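Local coordinates for trafficking protein particle complex subunit 3 (Naegleria fowleri, PDB 6AQ3) that probably acts in vesicle trafficking as a subunit of the TRAPP complex and carries a covalently bound palmitic acid, at residues Ser37-Met42 with Lys139-Ser144; Val95-Phe100 with Tyr117-Asp122; Val130-Pro135 with Pro170-Asp175; Asn145-Val150 with Ser177-Arg182. All coordinates share one frame; numbering follows the deposited sequence.

Contact 1: Ser37-Met42 with Lys139-Ser144; sequences SLVTQM and KRLYYS
Tyr143 O accepts a hydrogen bond from the hydroxyl of Tyr35, while Val39 CG2 merely packs near it, 3.9 Å from Tyr143 O. The contact joins helix 25-42 of the TRAPP component fold to the loop between helices 134-138 and 146-157. It is buried and apolar, with no hydrogen bond between the two segments. Val39 carries the helix side. Both of its methyls come to the Tyr143 ring from the same face. CG2 lies over the ring, in a CH-pi contact 4.2 Å from the ring centroid and displaced toward the rim. CG1 lies beyond the rim, near CD1 and CE1, and is 3.6 Å from Tyr143 CE1. CG of Tyr143 stands anti to its backbone N; this chi1 of -173° brings the ring to the helix, although the CB bond itself does not point at it. Leu141 adds a looser touch, with CD2 4.4 Å from Val39 CG1.

At the start of the loop, Arg140 ends the preceding helix in a Schellman motif with positive phi. Asn53 of helix 49-75 grips the loop backbone at Arg140 O and Tyr142 N. The other side of helix 25-42 meets the second subunit, where Gln41 NE2 bonds to Asp45 OD2 of that subunit. Arg140 NH2 donates to Tyr142 OH at 2.9 Å, with the hydroxyl only 8° out of the guanidinium plane.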
# COMPACT_ATOMS: atom_id res chain seq x y z
N SER C 37 -2.84 4.79 5.75
CA SER C 37 -1.95 5.84 6.23
C SER C 37 -1.91 7.02 5.25
O SER C 37 -1.72 8.17 5.66
CB SER C 37 -0.54 5.30 6.44
OG SER C 37 -0.53 4.14 7.24
N LEU C 38 -2.00 6.73 3.95
CA LEU C 38 -2.03 7.80 2.95
C LEU C 38 -3.28 8.66 3.10
O LEU C 38 -3.19 9.89 3.18
CB LEU C 38 -1.92 7.20 1.54
CG LEU C 38 -2.18 8.15 0.35
CD1 LEU C 38 -1.21 9.34 0.32
CD2 LEU C 38 -2.08 7.38 -0.94
N VAL C 39 -4.46 8.02 3.13
CA VAL C 39 -5.71 8.79 3.26
C VAL C 39 -5.71 9.57 4.57
O VAL C 39 -6.07 10.75 4.61
CB VAL C 39 -6.93 7.87 3.18
CG1 VAL C 39 -8.22 8.68 3.27
CG2 VAL C 39 -6.89 7.02 1.91
N THR C 40 -5.24 8.93 5.65
CA THR C 40 -5.17 9.59 6.95
C THR C 40 -4.28 10.82 6.89
O THR C 40 -4.65 11.89 7.39
CB THR C 40 -4.65 8.61 8.01
OG1 THR C 40 -5.61 7.57 8.19
CG2 THR C 40 -4.38 9.34 9.37
N GLN C 41 -3.12 10.71 6.24
CA GLN C 41 -2.26 11.88 6.09
C GLN C 41 -2.94 12.98 5.28
O GLN C 41 -2.85 14.16 5.64
CB GLN C 41 -0.94 11.45 5.45
CG GLN C 41 -0.05 12.60 5.02
CD GLN C 41 0.49 13.41 6.18
OE1 GLN C 41 0.57 12.92 7.31
NE2 GLN C 41 0.86 14.66 5.91
N MET C 42 -3.65 12.63 4.22
CA MET C 42 -4.34 13.65 3.43
C MET C 42 -5.50 14.28 4.20
O MET C 42 -5.74 15.48 4.06
CB MET C 42 -4.83 13.06 2.11
CG MET C 42 -3.67 12.57 1.25
SD MET C 42 -4.23 11.86 -0.28
CE MET C 42 -4.90 13.32 -1.06
N LYS C 139 -19.15 15.48 3.85
CA LYS C 139 -18.36 16.02 2.76
C LYS C 139 -18.10 15.00 1.66
O LYS C 139 -17.47 15.34 0.65
CB LYS C 139 -17.04 16.58 3.30
CG LYS C 139 -17.22 17.88 4.10
CD LYS C 139 -15.88 18.33 4.67
CE LYS C 139 -16.03 19.33 5.81
NZ LYS C 139 -15.07 19.03 6.93
N ARG C 140 -18.57 13.77 1.83
CA ARG C 140 -18.50 12.72 0.80
C ARG C 140 -17.06 12.49 0.33
O ARG C 140 -16.76 12.48 -0.87
CB ARG C 140 -19.43 13.03 -0.37
CG ARG C 140 -20.89 12.75 0.01
CD ARG C 140 -21.88 12.78 -1.13
NE ARG C 140 -21.77 11.53 -1.89
CZ ARG C 140 -22.41 10.41 -1.57
NH1 ARG C 140 -23.19 10.36 -0.50
NH2 ARG C 140 -22.25 9.32 -2.31
N LEU C 141 -16.17 12.22 1.27
CA LEU C 141 -14.90 11.61 0.91
C LEU C 141 -15.16 10.27 0.22
O LEU C 141 -15.99 9.48 0.67
CB LEU C 141 -14.05 11.37 2.16
CG LEU C 141 -12.83 10.47 2.03
CD1 LEU C 141 -11.72 11.22 1.32
CD2 LEU C 141 -12.39 9.97 3.43
N TYR C 142 -14.45 10.03 -0.87
CA TYR C 142 -14.47 8.70 -1.48
C TYR C 142 -13.15 8.03 -1.13
O TYR C 142 -12.16 8.09 -1.87
CB TYR C 142 -14.72 8.78 -2.98
CG TYR C 142 -16.16 9.05 -3.31
CD1 TYR C 142 -17.17 8.18 -2.88
CD2 TYR C 142 -16.54 10.16 -4.09
CE1 TYR C 142 -18.51 8.41 -3.19
CE2 TYR C 142 -17.89 10.41 -4.41
CZ TYR C 142 -18.86 9.52 -3.95
OH TYR C 142 -20.19 9.74 -4.24
N TYR C 143 -13.18 7.34 0.02
CA TYR C 143 -11.99 6.76 0.63
C TYR C 143 -11.14 5.97 -0.36
O TYR C 143 -9.91 6.03 -0.32
CB TYR C 143 -12.41 5.88 1.80
CG TYR C 143 -11.26 5.36 2.62
CD1 TYR C 143 -10.72 6.11 3.65
CD2 TYR C 143 -10.69 4.13 2.33
CE1 TYR C 143 -9.64 5.63 4.42
CE2 TYR C 143 -9.64 3.65 3.06
CZ TYR C 143 -9.12 4.40 4.10
OH TYR C 143 -8.06 3.89 4.79
N SER C 144 -11.79 5.21 -1.25
CA SER C 144 -11.11 4.33 -2.21
C SER C 144 -10.99 4.93 -3.61
O SER C 144 -10.86 4.17 -4.58
CB SER C 144 -11.84 3.00 -2.32
OG SER C 144 -11.81 2.32 -1.10

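Contact 2: Val95-Phe100 with Tyr117-Asp122; sequences VAFKMF and YSIVFD. With PLM (palmitic acid), chain N.
Phe97 of helix 85-101 reaches across to Ile119 and Phe121 of strand 116-121. From CA its CB points at the strand, and chi1 of -95° lies off the usual staggered values. The ring that follows has a different neighbour at each outer atom. CE1 turns to the lipid, 4.0 Å from palmitate atom CA. CZ, at the tip, lies 4.2 Å from Ile119 CG2, a methyl placed over one face of the Phe97 ring. CE2 goes to Phe121, 3.7 Å from its CE1.

That last touch is a T-shaped (edge-to-face) stack. The edge of Phe97 points into the face of Phe121, with the ring centroids 5.4 Å apart and the planes at 73°. CE2 stands over the rim of the Phe121 ring, not over its centre. Phe121 holds its CG between the backbone N and the carbonyl carbon, and this chi1 of 47° helps set the ring with a face toward Phe97 CE2. Ile92 of the same helix, with Ile103 and Ala105 after it, packs on Phe97 as well.

Two more residues of the helix meet the fatty acid. Ala96 CB lies 3.6 Å from palmitate C7, and Phe100 CD2 lies 3.7 Å from palmitate C9. Phe97 therefore bridges lipid and sheet, while Ala96 and Phe100 line the chain directly. Such a lining of apolar helix residues around a buried acyl chain, backed by a sheet, is typical of the palmitate channel of Bet3-type TRAPP subunits.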
# COMPACT_ATOMS: atom_id res chain seq x y z
N VAL C 95 -12.00 -10.03 -13.33
CA VAL C 95 -10.61 -10.49 -13.33
C VAL C 95 -9.71 -9.55 -12.52
O VAL C 95 -9.08 -9.97 -11.55
CB VAL C 95 -10.08 -10.68 -14.77
CG1 VAL C 95 -8.63 -11.20 -14.78
CG2 VAL C 95 -10.96 -11.68 -15.52
N ALA C 96 -9.65 -8.27 -12.90
CA ALA C 96 -8.76 -7.32 -12.24
C ALA C 96 -9.08 -7.17 -10.76
O ALA C 96 -8.17 -7.14 -9.91
CB ALA C 96 -8.82 -5.96 -12.93
N PHE C 97 -10.36 -7.01 -10.43
CA PHE C 97 -10.73 -6.81 -9.03
C PHE C 97 -10.32 -8.00 -8.17
O PHE C 97 -9.84 -7.83 -7.05
CB PHE C 97 -12.24 -6.54 -8.95
CG PHE C 97 -12.57 -5.08 -8.92
CD1 PHE C 97 -12.10 -4.23 -9.91
CD2 PHE C 97 -13.39 -4.55 -7.93
CE1 PHE C 97 -12.39 -2.86 -9.90
CE2 PHE C 97 -13.71 -3.19 -7.93
CZ PHE C 97 -13.21 -2.35 -8.91
N LYS C 98 -10.44 -9.22 -8.71
CA LYS C 98 -10.00 -10.39 -7.96
C LYS C 98 -8.48 -10.42 -7.84
O LYS C 98 -7.94 -10.67 -6.75
CB LYS C 98 -10.50 -11.67 -8.63
CG LYS C 98 -12.00 -11.89 -8.52
CD LYS C 98 -12.41 -13.22 -9.18
CE LYS C 98 -13.86 -13.61 -8.88
NZ LYS C 98 -14.86 -12.77 -9.59
N MET C 99 -7.78 -10.10 -8.92
CA MET C 99 -6.33 -10.19 -8.96
C MET C 99 -5.67 -9.17 -8.04
O MET C 99 -4.69 -9.48 -7.36
CB MET C 99 -5.87 -10.01 -10.41
CG MET C 99 -4.37 -9.86 -10.64
SD MET C 99 -4.02 -9.62 -12.40
CE MET C 99 -4.93 -10.99 -13.12
N PHE C 100 -6.21 -7.94 -7.99
CA PHE C 100 -5.57 -6.86 -7.25
C PHE C 100 -6.13 -6.64 -5.85
O PHE C 100 -5.37 -6.33 -4.93
CB PHE C 100 -5.69 -5.55 -8.05
CG PHE C 100 -4.95 -5.59 -9.36
CD1 PHE C 100 -3.57 -5.78 -9.39
CD2 PHE C 100 -5.62 -5.45 -10.56
CE1 PHE C 100 -2.88 -5.81 -10.59
CE2 PHE C 100 -4.94 -5.49 -11.77
CZ PHE C 100 -3.57 -5.67 -11.78
N TYR C 117 -21.36 1.88 -17.89
CA TYR C 117 -21.77 0.80 -17.02
C TYR C 117 -21.28 1.15 -15.62
O TYR C 117 -20.43 2.03 -15.45
CB TYR C 117 -21.21 -0.56 -17.49
CG TYR C 117 -19.70 -0.65 -17.56
CD1 TYR C 117 -18.95 -0.94 -16.41
CD2 TYR C 117 -19.01 -0.46 -18.75
CE1 TYR C 117 -17.56 -1.03 -16.45
CE2 TYR C 117 -17.62 -0.55 -18.80
CZ TYR C 117 -16.90 -0.84 -17.64
OH TYR C 117 -15.53 -0.94 -17.67
N SER C 118 -21.83 0.46 -14.63
CA SER C 118 -21.38 0.61 -13.26
C SER C 118 -20.78 -0.70 -12.79
O SER C 118 -21.19 -1.78 -13.25
CB SER C 118 -22.52 1.01 -12.32
OG SER C 118 -22.99 2.31 -12.62
N ILE C 119 -19.82 -0.60 -11.88
CA ILE C 119 -19.22 -1.75 -11.22
C ILE C 119 -19.68 -1.70 -9.77
O ILE C 119 -19.34 -0.76 -9.04
CB ILE C 119 -17.68 -1.74 -11.32
CG1 ILE C 119 -17.21 -1.82 -12.79
CG2 ILE C 119 -17.07 -2.88 -10.56
CD1 ILE C 119 -15.70 -1.68 -12.97
N VAL C 120 -20.46 -2.68 -9.34
CA VAL C 120 -21.02 -2.70 -7.99
C VAL C 120 -20.41 -3.85 -7.21
O VAL C 120 -20.20 -4.94 -7.75
CB VAL C 120 -22.56 -2.81 -8.01
CG1 VAL C 120 -23.18 -1.53 -8.60
CG2 VAL C 120 -23.01 -4.02 -8.77
N PHE C 121 -20.14 -3.61 -5.92
CA PHE C 121 -19.57 -4.62 -5.04
C PHE C 121 -19.92 -4.28 -3.59
O PHE C 121 -20.05 -3.10 -3.25
CB PHE C 121 -18.05 -4.75 -5.22
CG PHE C 121 -17.30 -3.45 -5.25
CD1 PHE C 121 -17.34 -2.62 -6.35
CD2 PHE C 121 -16.48 -3.10 -4.17
CE1 PHE C 121 -16.62 -1.44 -6.39
CE2 PHE C 121 -15.75 -1.92 -4.19
CZ PHE C 121 -15.81 -1.09 -5.29
N ASP C 122 -20.13 -5.31 -2.77
CA ASP C 122 -20.53 -5.10 -1.38
C ASP C 122 -19.37 -5.12 -0.38
O ASP C 122 -19.56 -4.66 0.75
CB ASP C 122 -21.64 -6.08 -0.97
CG ASP C 122 -21.24 -7.54 -1.05
OD1 ASP C 122 -20.13 -7.85 -1.55
OD2 ASP C 122 -22.06 -8.39 -0.59
C1 PLM N . -8.90 -4.29 -21.95
O2 PLM N . -9.82 -3.45 -22.15
C2 PLM N . -8.52 -4.81 -20.46
C3 PLM N . -9.06 -4.02 -19.25
C4 PLM N . -7.97 -3.32 -18.41
C5 PLM N . -7.88 -3.79 -16.93
C6 PLM N . -7.38 -2.69 -15.96
C7 PLM N . -7.17 -3.14 -14.49
C8 PLM N . -7.88 -2.25 -13.44
C9 PLM N . -7.47 -2.56 -11.98
CA PLM N . -8.53 -2.18 -10.91
CB PLM N . -8.07 -2.43 -9.45
CC PLM N . -7.54 -1.17 -8.72
CD PLM N . -6.57 -1.48 -7.56
CE PLM N . -6.47 -0.38 -6.47
CF PLM N . -5.17 -0.48 -5.63
CG PLM N . -5.23 0.28 -4.30

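Contact 3: Val130-Pro135 with Pro170-Asp175; sequences VELPEP and PLLGDD
Leu171 meets both Val130 and Leu132, and all the contacts across this interface are van der Waals touches. Leu171 is the centre of the contact. Leu132 CD1 lies 3.9 Å from Leu171 CB and 4.1 Å from Leu172 CD2, so that one methyl rests on two neighbouring leucines. Val130 CG1 comes to within 4.1 Å of Leu171 CD1, the two side chains crossing at about a right angle. CG of Leu171 is anti to its carbonyl carbon (chi1 -65°), and its two methyls are spread over Val130. The second of them, CD2, touches backbone: it lies 3.6 Å from Val130 O.

Hydrogen bonds shape segment 170-175. Gly173 N bonds to Pro170 O at 2.9 Å, closing a type I turn that presents Leu171 and Leu172. Asp174 OD2 accepts from Cys169 N, and Asp175 OD1 makes a salt bridge with Lys168 NZ. On the other segment, Pro133 takes the N-cap position of helix 134-138. Tyr143 covers Val130 and Leu171, joining this surface patch to the core side.

The contact thus joins the approach to that helix to the turn between strands 160-168 and 177-186. With no polar bond across it, it is held by dispersion and the partial burial of aliphatic groups.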
# COMPACT_ATOMS: atom_id res chain seq x y z
N VAL C 130 -12.31 0.88 9.01
CA VAL C 130 -12.31 2.31 8.74
C VAL C 130 -13.68 2.86 9.13
O VAL C 130 -14.71 2.24 8.86
CB VAL C 130 -12.01 2.61 7.25
CG1 VAL C 130 -12.15 4.10 6.96
CG2 VAL C 130 -10.64 2.11 6.87
N GLU C 131 -13.67 3.97 9.84
CA GLU C 131 -14.90 4.64 10.23
C GLU C 131 -14.68 6.12 9.98
O GLU C 131 -13.79 6.72 10.60
CB GLU C 131 -15.22 4.38 11.70
N LEU C 132 -15.48 6.70 9.10
CA LEU C 132 -15.27 8.12 8.86
C LEU C 132 -16.02 8.96 9.88
O LEU C 132 -17.20 8.70 10.14
CB LEU C 132 -15.74 8.50 7.47
CG LEU C 132 -15.23 7.66 6.32
CD1 LEU C 132 -15.85 8.25 5.05
CD2 LEU C 132 -13.70 7.69 6.33
N PRO C 133 -15.40 10.00 10.42
CA PRO C 133 -16.13 10.93 11.29
C PRO C 133 -17.27 11.59 10.53
O PRO C 133 -17.26 11.70 9.30
CB PRO C 133 -15.06 11.96 11.69
CG PRO C 133 -13.76 11.31 11.45
CD PRO C 133 -14.00 10.41 10.23
N GLU C 134 -18.29 12.01 11.28
CA GLU C 134 -19.51 12.51 10.65
C GLU C 134 -19.27 13.65 9.67
O GLU C 134 -19.78 13.56 8.53
CB GLU C 134 -20.52 12.89 11.74
CG GLU C 134 -21.92 13.11 11.19
CD GLU C 134 -22.46 11.89 10.49
OE1 GLU C 134 -22.23 10.75 10.97
OE2 GLU C 134 -23.11 12.06 9.43
N PRO C 135 -18.51 14.70 9.98
CA PRO C 135 -18.29 15.76 8.98
C PRO C 135 -17.57 15.29 7.72
O PRO C 135 -17.77 15.88 6.64
CB PRO C 135 -17.48 16.82 9.76
CG PRO C 135 -16.94 16.10 10.96
CD PRO C 135 -17.96 15.08 11.30
N PRO C 170 -20.31 2.27 1.03
CA PRO C 170 -20.89 1.99 2.36
C PRO C 170 -20.31 2.83 3.49
O PRO C 170 -21.01 3.07 4.48
CB PRO C 170 -20.61 0.49 2.56
CG PRO C 170 -19.78 0.05 1.42
CD PRO C 170 -19.97 1.04 0.30
N LEU C 171 -19.08 3.33 3.37
CA LEU C 171 -18.58 4.23 4.41
C LEU C 171 -19.42 5.49 4.53
O LEU C 171 -19.38 6.16 5.57
CB LEU C 171 -17.12 4.63 4.15
CG LEU C 171 -16.09 3.51 4.20
CD1 LEU C 171 -14.73 4.05 3.83
CD2 LEU C 171 -16.08 2.92 5.61
N LEU C 172 -20.17 5.85 3.49
CA LEU C 172 -21.05 7.01 3.52
C LEU C 172 -22.49 6.63 3.78
O LEU C 172 -23.38 7.48 3.67
CB LEU C 172 -20.94 7.78 2.19
CG LEU C 172 -19.53 8.10 1.67
CD1 LEU C 172 -19.59 8.44 0.22
CD2 LEU C 172 -18.89 9.26 2.44
N GLY C 173 -22.75 5.39 4.18
CA GLY C 173 -24.09 4.93 4.47
C GLY C 173 -24.81 4.29 3.32
O GLY C 173 -25.99 3.94 3.47
N ASP C 174 -24.14 4.10 2.18
CA ASP C 174 -24.77 3.43 1.05
C ASP C 174 -24.77 1.92 1.26
O ASP C 174 -24.00 1.38 2.06
CB ASP C 174 -24.05 3.80 -0.25
CG ASP C 174 -24.10 5.29 -0.55
OD1 ASP C 174 -25.18 5.88 -0.33
OD2 ASP C 174 -23.07 5.88 -0.95
N ASP C 175 -25.69 1.24 0.58
CA ASP C 175 -25.86 -0.20 0.75
C ASP C 175 -24.78 -1.02 0.04
O ASP C 175 -24.63 -2.21 0.33
CB ASP C 175 -27.28 -0.61 0.33
CG ASP C 175 -27.61 -0.19 -1.07
OD1 ASP C 175 -27.03 0.81 -1.54
OD2 ASP C 175 -28.52 -0.80 -1.67

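Contact 4: Asn145-Val150 with Ser177-Arg182; sequences NIICGV and SEIRVR. With PLM (palmitic acid), chain N.
Ile179 meets two neighbours on helix 146-157 with two different branches. Its CD1 lies 3.8 Å from Ile147 CG2, and its CG2 lies 4.0 Å from Cys148 SG. Extension of Ile179 along chi2 (173°) carries CD1 out to the Ile147 methyl. The Ile147 and Ile179 side chains cross at about a right angle.

Ile147 also turns its CG1 to the lipid, 4.0 Å from palmitate atom CE. The same helix meets the acyl chain at Val150 CG1, 3.7 Å from palmitate C9, and at Ile146 CG2, 3.8 Å from the terminal methyl CG. Cys148 SG, by contrast, is too far from palmitate C1 to be the attachment point of this lipid.

This is a helix packed on an antiparallel sheet, the mixed helix-and-antiparallel-sheet (alpha+beta) core of the TRAPP component fold. Strand 177-186 lies inside that sheet, between strands 116-121 and 160-168. Cys164 and Tyr166 of strand 160-168 touch Ile179, while Phe97 and Leu101 of helix 85-101 touch Ile147. Farther out, Arg180 and Arg182 make salt bridges with glutamates of the adjoining strands: Arg180 NH2 with Glu116 OE2, and Arg182 NE with Glu165 OE2.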
# COMPACT_ATOMS: atom_id res chain seq x y z
N ASN C 145 -10.95 6.26 -3.73
CA ASN C 145 -11.00 6.88 -5.05
C ASN C 145 -9.81 6.50 -5.92
O ASN C 145 -9.91 6.58 -7.16
CB ASN C 145 -11.07 8.40 -4.93
CG ASN C 145 -12.00 9.01 -5.97
OD1 ASN C 145 -12.95 8.36 -6.41
ND2 ASN C 145 -11.76 10.27 -6.34
N ILE C 146 -8.71 6.05 -5.31
CA ILE C 146 -7.56 5.58 -6.08
C ILE C 146 -7.98 4.53 -7.11
O ILE C 146 -7.32 4.38 -8.14
CB ILE C 146 -6.49 5.05 -5.11
CG1 ILE C 146 -5.15 4.93 -5.83
CG2 ILE C 146 -6.89 3.69 -4.57
CD1 ILE C 146 -3.97 4.87 -4.88
N ILE C 147 -9.05 3.77 -6.84
CA ILE C 147 -9.51 2.75 -7.78
C ILE C 147 -9.96 3.39 -9.10
O ILE C 147 -9.69 2.85 -10.18
CB ILE C 147 -10.64 1.90 -7.16
CG1 ILE C 147 -10.13 1.15 -5.91
CG2 ILE C 147 -11.18 0.86 -8.17
CD1 ILE C 147 -11.18 0.30 -5.24
N CYS C 148 -10.65 4.52 -9.03
CA CYS C 148 -11.12 5.15 -10.25
C CYS C 148 -9.95 5.57 -11.15
O CYS C 148 -10.01 5.39 -12.38
CB CYS C 148 -11.99 6.36 -9.92
SG CYS C 148 -13.51 5.90 -9.07
N GLY C 149 -8.89 6.10 -10.54
CA GLY C 149 -7.74 6.51 -11.33
C GLY C 149 -7.04 5.34 -11.98
O GLY C 149 -6.61 5.43 -13.14
N VAL C 150 -6.93 4.22 -11.26
CA VAL C 150 -6.32 3.03 -11.84
C VAL C 150 -7.07 2.60 -13.10
O VAL C 150 -6.46 2.25 -14.12
CB VAL C 150 -6.26 1.91 -10.79
CG1 VAL C 150 -5.68 0.61 -11.39
CG2 VAL C 150 -5.36 2.36 -9.65
N SER C 177 -20.96 -0.52 -2.79
CA SER C 177 -20.09 0.33 -3.59
C SER C 177 -20.53 0.28 -5.03
O SER C 177 -20.91 -0.78 -5.54
CB SER C 177 -18.62 -0.09 -3.48
OG SER C 177 -18.13 0.14 -2.18
N GLU C 178 -20.49 1.43 -5.69
CA GLU C 178 -20.79 1.52 -7.10
C GLU C 178 -19.81 2.49 -7.73
O GLU C 178 -19.67 3.63 -7.26
CB GLU C 178 -22.23 1.99 -7.34
CG GLU C 178 -22.51 2.30 -8.84
CD GLU C 178 -23.95 2.70 -9.12
OE1 GLU C 178 -24.76 2.75 -8.17
OE2 GLU C 178 -24.26 2.98 -10.30
N ILE C 179 -19.15 2.05 -8.80
CA ILE C 179 -18.23 2.87 -9.57
C ILE C 179 -18.75 2.96 -11.00
O ILE C 179 -19.07 1.93 -11.61
CB ILE C 179 -16.81 2.28 -9.53
CG1 ILE C 179 -16.24 2.39 -8.12
CG2 ILE C 179 -15.92 3.01 -10.53
CD1 ILE C 179 -14.90 1.70 -7.91
N ARG C 180 -18.85 4.18 -11.53
CA ARG C 180 -19.38 4.44 -12.86
C ARG C 180 -18.22 4.59 -13.83
O ARG C 180 -17.24 5.29 -13.53
CB ARG C 180 -20.21 5.72 -12.87
CG ARG C 180 -21.04 5.94 -14.15
CD ARG C 180 -22.10 4.87 -14.22
NE ARG C 180 -23.11 5.13 -15.23
CZ ARG C 180 -24.06 4.28 -15.57
NH1 ARG C 180 -24.15 3.10 -14.96
NH2 ARG C 180 -24.95 4.60 -16.51
N VAL C 181 -18.32 3.95 -14.99
CA VAL C 181 -17.30 4.02 -16.03
C VAL C 181 -17.99 4.47 -17.31
O VAL C 181 -18.89 3.78 -17.80
CB VAL C 181 -16.59 2.68 -16.25
CG1 VAL C 181 -15.44 2.85 -17.21
CG2 VAL C 181 -16.08 2.09 -14.90
N ARG C 182 -17.54 5.60 -17.88
CA ARG C 182 -18.14 6.20 -19.07
C ARG C 182 -17.07 6.44 -20.14
O ARG C 182 -16.02 7.01 -19.86
CB ARG C 182 -18.86 7.50 -18.72
CG ARG C 182 -20.01 7.25 -17.76
CD ARG C 182 -20.79 8.48 -17.34
NE ARG C 182 -20.02 9.32 -16.43
CZ ARG C 182 -19.44 10.47 -16.77
NH1 ARG C 182 -19.55 10.94 -18.02
NH2 ARG C 182 -18.76 11.16 -15.85
C1 PLM N . -8.90 -4.29 -21.95
O2 PLM N . -9.82 -3.45 -22.15
C2 PLM N . -8.52 -4.81 -20.46
C3 PLM N . -9.06 -4.02 -19.25
C4 PLM N . -7.97 -3.32 -18.41
C5 PLM N . -7.88 -3.79 -16.93
C6 PLM N . -7.38 -2.69 -15.96
C7 PLM N . -7.17 -3.14 -14.49
C8 PLM N . -7.88 -2.25 -13.44
C9 PLM N . -7.47 -2.56 -11.98
CA PLM N . -8.53 -2.18 -10.91
CB PLM N . -8.07 -2.43 -9.45
CC PLM N . -7.54 -1.17 -8.72
CD PLM N . -6.57 -1.48 -7.56
CE PLM N . -6.47 -0.38 -6.47
CF PLM N . -5.17 -0.48 -5.63
CG PLM N . -5.23 0.28 -4.30

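How the contacts relate
From the N terminus, helix 25-42 opens contact 1, which closes only at residues 139-144. Contact 2 lies wholly within that span and joins helix 85-101 to strand 116-121. Contact 3 starts at 130-135, before contact 1 closes, and ends at 170-175, so the two cross. They meet where Tyr142 and Tyr143 pack on Leu172 and Leu171. Contact 4 opens directly after contact 1, on helix 146-157. It closes on strand 177-186, beyond the end of contact 3, which it also crosses. Contacts 2 and 4 share the sheet and both touch palmitate; contacts 1 and 3 gather the loops on one side of the chain.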